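Local coordinates for putative dehydrogenase (Amycolatopsis orientalis, PDB 5A9T), which acts as an imine reductase, using NADPH to reduce imines stereoselectively to amines, at residues V134-G139 against V158-E163; D53-A58 against L79-E84. One frame throughout, in Å; residues are numbered along the deposited sequence. Where two conformers were deposited one is given.

Contact 1 (V134-G139 against V158-E163)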
loop_
_atom_site.group_PDB
_atom_site.type_symbol
_atom_site.label_atom_id
_atom_site.label_comp_id
_atom_site.label_asym_id
_atom_site.label_seq_id
_atom_site.Cartn_x
_atom_site.Cartn_y
_atom_site.Cartn_z
ATOM N N VAL A 134 -0.823 -18.862 0.198
ATOM C CA VAL A 134 -1.719 -18.695 -0.977
ATOM C C VAL A 134 -0.895 -19.041 -2.175
ATOM O O VAL A 134 0.225 -18.566 -2.329
ATOM C CB VAL A 134 -2.270 -17.254 -1.124
ATOM C CG1 VAL A 134 -3.043 -17.051 -2.395
ATOM C CG2 VAL A 134 -3.137 -16.997 0.088
ATOM N N PHE A 135 -1.463 -19.853 -3.058
ATOM C CA PHE A 135 -0.851 -20.172 -4.360
ATOM C C PHE A 135 -1.846 -19.818 -5.435
ATOM O O PHE A 135 -3.045 -20.154 -5.320
ATOM C CB PHE A 135 -0.581 -21.684 -4.484
ATOM C CG PHE A 135 0.607 -22.261 -3.740
ATOM C CD1 PHE A 135 0.963 -21.871 -2.460
ATOM C CD2 PHE A 135 1.311 -23.267 -4.293
ATOM C CE1 PHE A 135 2.046 -22.397 -1.783
ATOM C CE2 PHE A 135 2.400 -23.746 -3.602
ATOM C CZ PHE A 135 2.750 -23.358 -2.354
ATOM N N LEU A 136 -1.411 -19.029 -6.426
ATOM C CA LEU A 136 -2.248 -18.630 -7.548
ATOM C C LEU A 136 -1.995 -19.571 -8.744
ATOM O O LEU A 136 -0.833 -19.877 -9.016
ATOM C CB LEU A 136 -1.985 -17.212 -7.991
ATOM C CG LEU A 136 -2.069 -16.168 -6.853
ATOM C CD1 LEU A 136 -1.762 -14.795 -7.442
ATOM C CD2 LEU A 136 -3.411 -16.138 -6.174
ATOM N N TYR A 137 -3.036 -20.068 -9.355
ATOM C CA TYR A 137 -2.932 -20.984 -10.455
ATOM C C TYR A 137 -3.637 -20.497 -11.733
ATOM O O TYR A 137 -4.642 -19.816 -11.693
ATOM C CB TYR A 137 -3.518 -22.358 -10.088
ATOM C CG TYR A 137 -2.829 -23.068 -8.978
ATOM C CD1 TYR A 137 -1.747 -23.868 -9.176
ATOM C CD2 TYR A 137 -3.256 -22.937 -7.624
ATOM C CE1 TYR A 137 -1.080 -24.479 -8.138
ATOM C CE2 TYR A 137 -2.643 -23.563 -6.608
ATOM C CZ TYR A 137 -1.548 -24.346 -6.840
ATOM O OH TYR A 137 -0.889 -25.006 -5.853
ATOM N N SER A 138 -3.112 -20.955 -12.841
ATOM C CA SER A 138 -3.685 -20.691 -14.143
ATOM C C SER A 138 -3.384 -21.849 -15.099
ATOM O O SER A 138 -2.305 -22.416 -15.100
ATOM C CB SER A 138 -3.235 -19.249 -14.656
ATOM O OG SER A 138 -1.904 -19.177 -14.815
ATOM N N GLY A 139 -4.369 -22.098 -15.956
ATOM C CA GLY A 139 -4.271 -23.250 -16.903
ATOM C C GLY A 139 -5.517 -24.044 -16.771
ATOM O O GLY A 139 -6.555 -23.631 -16.375
ATOM N N VAL A 158 -6.038 -20.731 -5.589
ATOM C CA VAL A 158 -6.875 -19.813 -6.332
ATOM C C VAL A 158 -6.662 -19.999 -7.812
ATOM O O VAL A 158 -5.584 -19.881 -8.306
ATOM C CB VAL A 158 -6.557 -18.333 -5.974
ATOM C CG1 VAL A 158 -7.447 -17.440 -6.807
ATOM C CG2 VAL A 158 -6.819 -18.083 -4.518
ATOM N N HIS A 159 -7.693 -20.366 -8.584
ATOM C CA HIS A 159 -7.625 -20.498 -9.982
ATOM C C HIS A 159 -8.045 -19.210 -10.629
ATOM O O HIS A 159 -9.243 -18.840 -10.556
ATOM C CB HIS A 159 -8.525 -21.685 -10.427
ATOM C CG HIS A 159 -8.446 -21.974 -11.877
ATOM N ND1 HIS A 159 -7.412 -22.576 -12.528
ATOM C CD2 HIS A 159 -9.401 -21.782 -12.828
ATOM C CE1 HIS A 159 -7.678 -22.683 -13.835
ATOM N NE2 HIS A 159 -8.874 -22.182 -14.034
ATOM N N LEU A 160 -7.129 -18.665 -11.357
ATOM C CA LEU A 160 -7.331 -17.311 -11.941
ATOM C C LEU A 160 -8.026 -17.388 -13.237
ATOM O O LEU A 160 -8.686 -16.437 -13.634
ATOM C CB LEU A 160 -6.037 -16.611 -12.143
ATOM C CG LEU A 160 -5.230 -16.367 -10.857
ATOM C CD1 LEU A 160 -3.860 -15.922 -11.234
ATOM C CD2 LEU A 160 -5.924 -15.391 -9.931
ATOM N N GLY A 161 -7.863 -18.462 -13.984
ATOM C CA GLY A 161 -8.307 -18.576 -15.386
ATOM C C GLY A 161 -7.532 -19.605 -16.167
ATOM O O GLY A 161 -6.564 -20.185 -15.681
ATOM N N THR A 162 -7.965 -19.844 -17.432
ATOM C CA THR A 162 -7.314 -20.801 -18.303
ATOM C C THR A 162 -6.059 -20.474 -18.996
ATOM O O THR A 162 -5.259 -21.290 -19.404
ATOM C CB THR A 162 -8.386 -21.427 -19.257
ATOM O OG1 THR A 162 -8.889 -20.330 -20.017
ATOM C CG2 THR A 162 -9.535 -21.998 -18.491
ATOM N N GLU A 163 -5.764 -19.119 -19.150
ATOM C CA GLU A 163 -4.569 -18.702 -19.796
ATOM C C GLU A 163 -3.365 -19.040 -18.947
ATOM O O GLU A 163 -3.277 -18.609 -17.766
ATOM C CB GLU A 163 -4.624 -17.175 -20.062
ATOM C CG GLU A 163 -3.417 -16.609 -20.845
ATOM C CD GLU A 163 -3.411 -15.068 -20.926
ATOM O OE1 GLU A 163 -4.474 -14.407 -20.799
ATOM O OE2 GLU A 163 -2.339 -14.495 -21.115
#
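Y137 and V158 lie at the heart of a parallel strand pair, the two strands of a beta-alpha-beta unit whose helix 141-152 connects them. Backbone hydrogen bonds carry the pairing. V158 N gives to F135 O at 3.1 Å, V158 O takes Y137 N at 2.8 Å, and L160 N reaches Y137 O at 2.8 Å. The last bond breaks the regular alternation: G139 N goes to G161 O at 2.9 Å rather than to L160 O, so the pairing slips by one residue. G139 has backbone angles (phi 129°, psi -150°) that would jam a CB against the preceding carbonyl, hence glycine.

Apolar packing covers one face. L136 and V158 run side by side, CD2 of L136 3.8 Å from CB of V158, while L136 CB meets L160 CD1 at 4.0 Å; branched aliphatics suit this layer, which helix 166-193 covers through Y170 and which L205 of the second subunit meets at L160. Y137 sits on the other face, packed on L151.

Polar side chains finish the end. H159 brings CE1, edge first, to 2.9 Å from G139 O, an approach short for carbon and doubtful as modelled. S138, a small residue suited to tight quarters where its CB is 3.2 Å from E163 O, holds OG between its backbone N and carbonyl carbon (chi1 63°), and this hydroxyl hydrogen-bonds A164 O and A167 N.

Contact 2 (D53-A58 against L79-E84)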
loop_
_atom_site.group_PDB
_atom_site.type_symbol
_atom_site.label_atom_id
_atom_site.label_comp_id
_atom_site.label_asym_id
_atom_site.label_seq_id
_atom_site.Cartn_x
_atom_site.Cartn_y
_atom_site.Cartn_z
ATOM N N ASP A 53 16.530 -41.334 -8.367
ATOM C CA ASP A 53 17.675 -40.750 -9.129
ATOM C C ASP A 53 17.386 -40.366 -10.619
ATOM O O ASP A 53 17.916 -39.334 -11.060
ATOM C CB ASP A 53 18.890 -41.749 -9.111
ATOM C CG ASP A 53 19.550 -41.886 -7.674
ATOM O OD1 ASP A 53 19.536 -40.909 -6.904
ATOM O OD2 ASP A 53 20.036 -43.003 -7.329
ATOM N N ASP A 54 16.560 -41.158 -11.326
ATOM C CA ASP A 54 16.358 -40.900 -12.722
ATOM C C ASP A 54 14.991 -40.214 -12.891
ATOM O O ASP A 54 14.006 -40.617 -12.275
ATOM C CB ASP A 54 16.455 -42.198 -13.480
ATOM C CG ASP A 54 16.137 -42.144 -14.967
ATOM O OD1 ASP A 54 15.769 -41.181 -15.779
ATOM O OD2 ASP A 54 16.350 -43.299 -15.426
ATOM N N ILE A 55 15.005 -39.178 -13.709
ATOM C CA ILE A 55 13.740 -38.477 -13.988
ATOM C C ILE A 55 12.663 -39.355 -14.534
ATOM O O ILE A 55 11.463 -39.122 -14.215
ATOM C CB ILE A 55 13.975 -37.198 -14.828
ATOM C CG1 ILE A 55 12.762 -36.253 -14.872
ATOM C CG2 ILE A 55 14.345 -37.543 -16.245
ATOM C CD1 ILE A 55 12.330 -35.722 -13.559
ATOM N N VAL A 56 12.987 -40.390 -15.336
ATOM C CA VAL A 56 11.944 -41.206 -15.834
ATOM C C VAL A 56 11.252 -41.952 -14.675
ATOM O O VAL A 56 9.993 -42.109 -14.634
ATOM C CB VAL A 56 12.514 -42.184 -16.883
ATOM C CG1 VAL A 56 11.437 -43.177 -17.340
ATOM C CG2 VAL A 56 13.037 -41.441 -18.123
ATOM N N ASP A 57 12.030 -42.483 -13.746
ATOM C CA ASP A 57 11.430 -43.148 -12.618
ATOM C C ASP A 57 10.633 -42.176 -11.752
ATOM O O ASP A 57 9.549 -42.498 -11.263
ATOM C CB ASP A 57 12.490 -43.850 -11.782
ATOM C CG ASP A 57 13.237 -44.969 -12.545
ATOM O OD1 ASP A 57 12.654 -45.673 -13.407
ATOM O OD2 ASP A 57 14.448 -45.131 -12.227
ATOM N N ALA A 58 11.122 -40.949 -11.559
ATOM C CA ALA A 58 10.374 -39.992 -10.779
ATOM C C ALA A 58 9.029 -39.655 -11.428
ATOM O O ALA A 58 8.014 -39.651 -10.778
ATOM C CB ALA A 58 11.152 -38.713 -10.639
ATOM N N LEU A 79 12.767 -32.451 -17.919
ATOM C CA LEU A 79 11.845 -33.545 -18.128
ATOM C C LEU A 79 11.958 -34.113 -19.490
ATOM O O LEU A 79 11.245 -35.138 -19.814
ATOM C CB LEU A 79 10.403 -33.076 -17.879
ATOM C CG LEU A 79 10.000 -32.997 -16.407
ATOM C CD1 LEU A 79 10.977 -32.535 -15.339
ATOM C CD2 LEU A 79 8.720 -32.103 -16.490
ATOM N N GLY A 80 12.874 -33.665 -20.363
ATOM C CA GLY A 80 12.983 -34.193 -21.729
ATOM C C GLY A 80 13.192 -35.715 -21.771
ATOM O O GLY A 80 12.571 -36.353 -22.606
ATOM N N PRO A 81 14.032 -36.272 -20.932
ATOM C CA PRO A 81 14.271 -37.696 -21.046
ATOM C C PRO A 81 12.999 -38.554 -20.746
ATOM O O PRO A 81 12.957 -39.790 -20.991
ATOM C CB PRO A 81 15.348 -37.998 -20.005
ATOM C CG PRO A 81 16.113 -36.715 -19.909
ATOM C CD PRO A 81 15.067 -35.646 -20.047
ATOM N N ALA A 82 12.022 -37.923 -20.090
ATOM C CA ALA A 82 10.818 -38.617 -19.653
ATOM C C ALA A 82 9.666 -38.355 -20.599
ATOM O O ALA A 82 8.484 -38.474 -20.245
ATOM C CB ALA A 82 10.503 -38.212 -18.198
ATOM N N ARG A 83 9.988 -38.034 -21.853
ATOM C CA ARG A 83 8.975 -37.690 -22.839
ATOM C C ARG A 83 7.791 -38.655 -22.872
ATOM O O ARG A 83 6.648 -38.231 -22.818
ATOM C CB ARG A 83 9.621 -37.593 -24.257
ATOM C CG ARG A 83 8.591 -37.455 -25.417
ATOM N N GLU A 84 8.164 -39.880 -23.092
ATOM C CA GLU A 84 7.115 -40.891 -23.246
ATOM C C GLU A 84 6.307 -41.099 -21.943
ATOM O O GLU A 84 5.026 -41.205 -21.965
ATOM C CB GLU A 84 7.768 -42.194 -23.741
ATOM C CG GLU A 84 8.277 -42.153 -25.202
#
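I55, in the first turn of helix 55-60, packs against L79 and P81 at a 3-10 turn following helix 75-78, joining two connections of the Rossmann-type domain by apolar packing. I55 buries the most surface. Its CG1 stands anti to the backbone N (chi1 -166°), and chi2 of 61° then turns CD1 to L79 CD1 at 3.9 Å, the two side chains crossing at about a right angle. The other branch, CG2, lies 3.9 Å from P81 CB. A beta-branched residue suits the place because its two arms serve separate partners, and W34 of strand 30-34 adjoins it as well. An alanine here would probably leave L79 CD1 and P81 CB without their packing partners and open a gap between helix and turn.

V56 comes next, turning CG2 to the carbonyl of P81, with CG2 3.3 Å from P81 O, a tight methyl-to-oxygen approach. A82 fills the angle between the two helix residues: its CB touches V56 CA at 4.1 Å, and the single methyl suits the short distance between the backbones. P81, with its restricted phi, fits the 3-10 segment, where A82 N bonds L79 O at 2.9 Å.

D54 is the N-cap, its carboxylate accepting from a first-turn amide that has no carbonyl one turn earlier in the helix to bond. V56 N gives a nearly straight bond to D54 OD1, 2.9 Å long, arriving from above the carboxylate plane, 61° out of it.

Overall arrangement
Both contacts belong to the Rossmann-type NAD-binding domain, and contact 2 is complete before the chain reaches contact 1. Their centres are 26 Å apart and their nearest atoms about 15 Å apart. One mixed sheet relates them: contact 1 pairs strand 134-139 with 156-161, outermost within the chain, whereas contact 2 lies toward the opposite end, where helix 55-60 follows outermost strand 50-51 and packs on strand 30-34. Contact 1 thus forms the domain edge that meets helix 166-193 and the second subunit; contact 2, with no neighbouring subunit against it, joins two connections near the NADP-binding R36, whose side chain is about 8 Å from that of I55. No cofactor is bound to this chain.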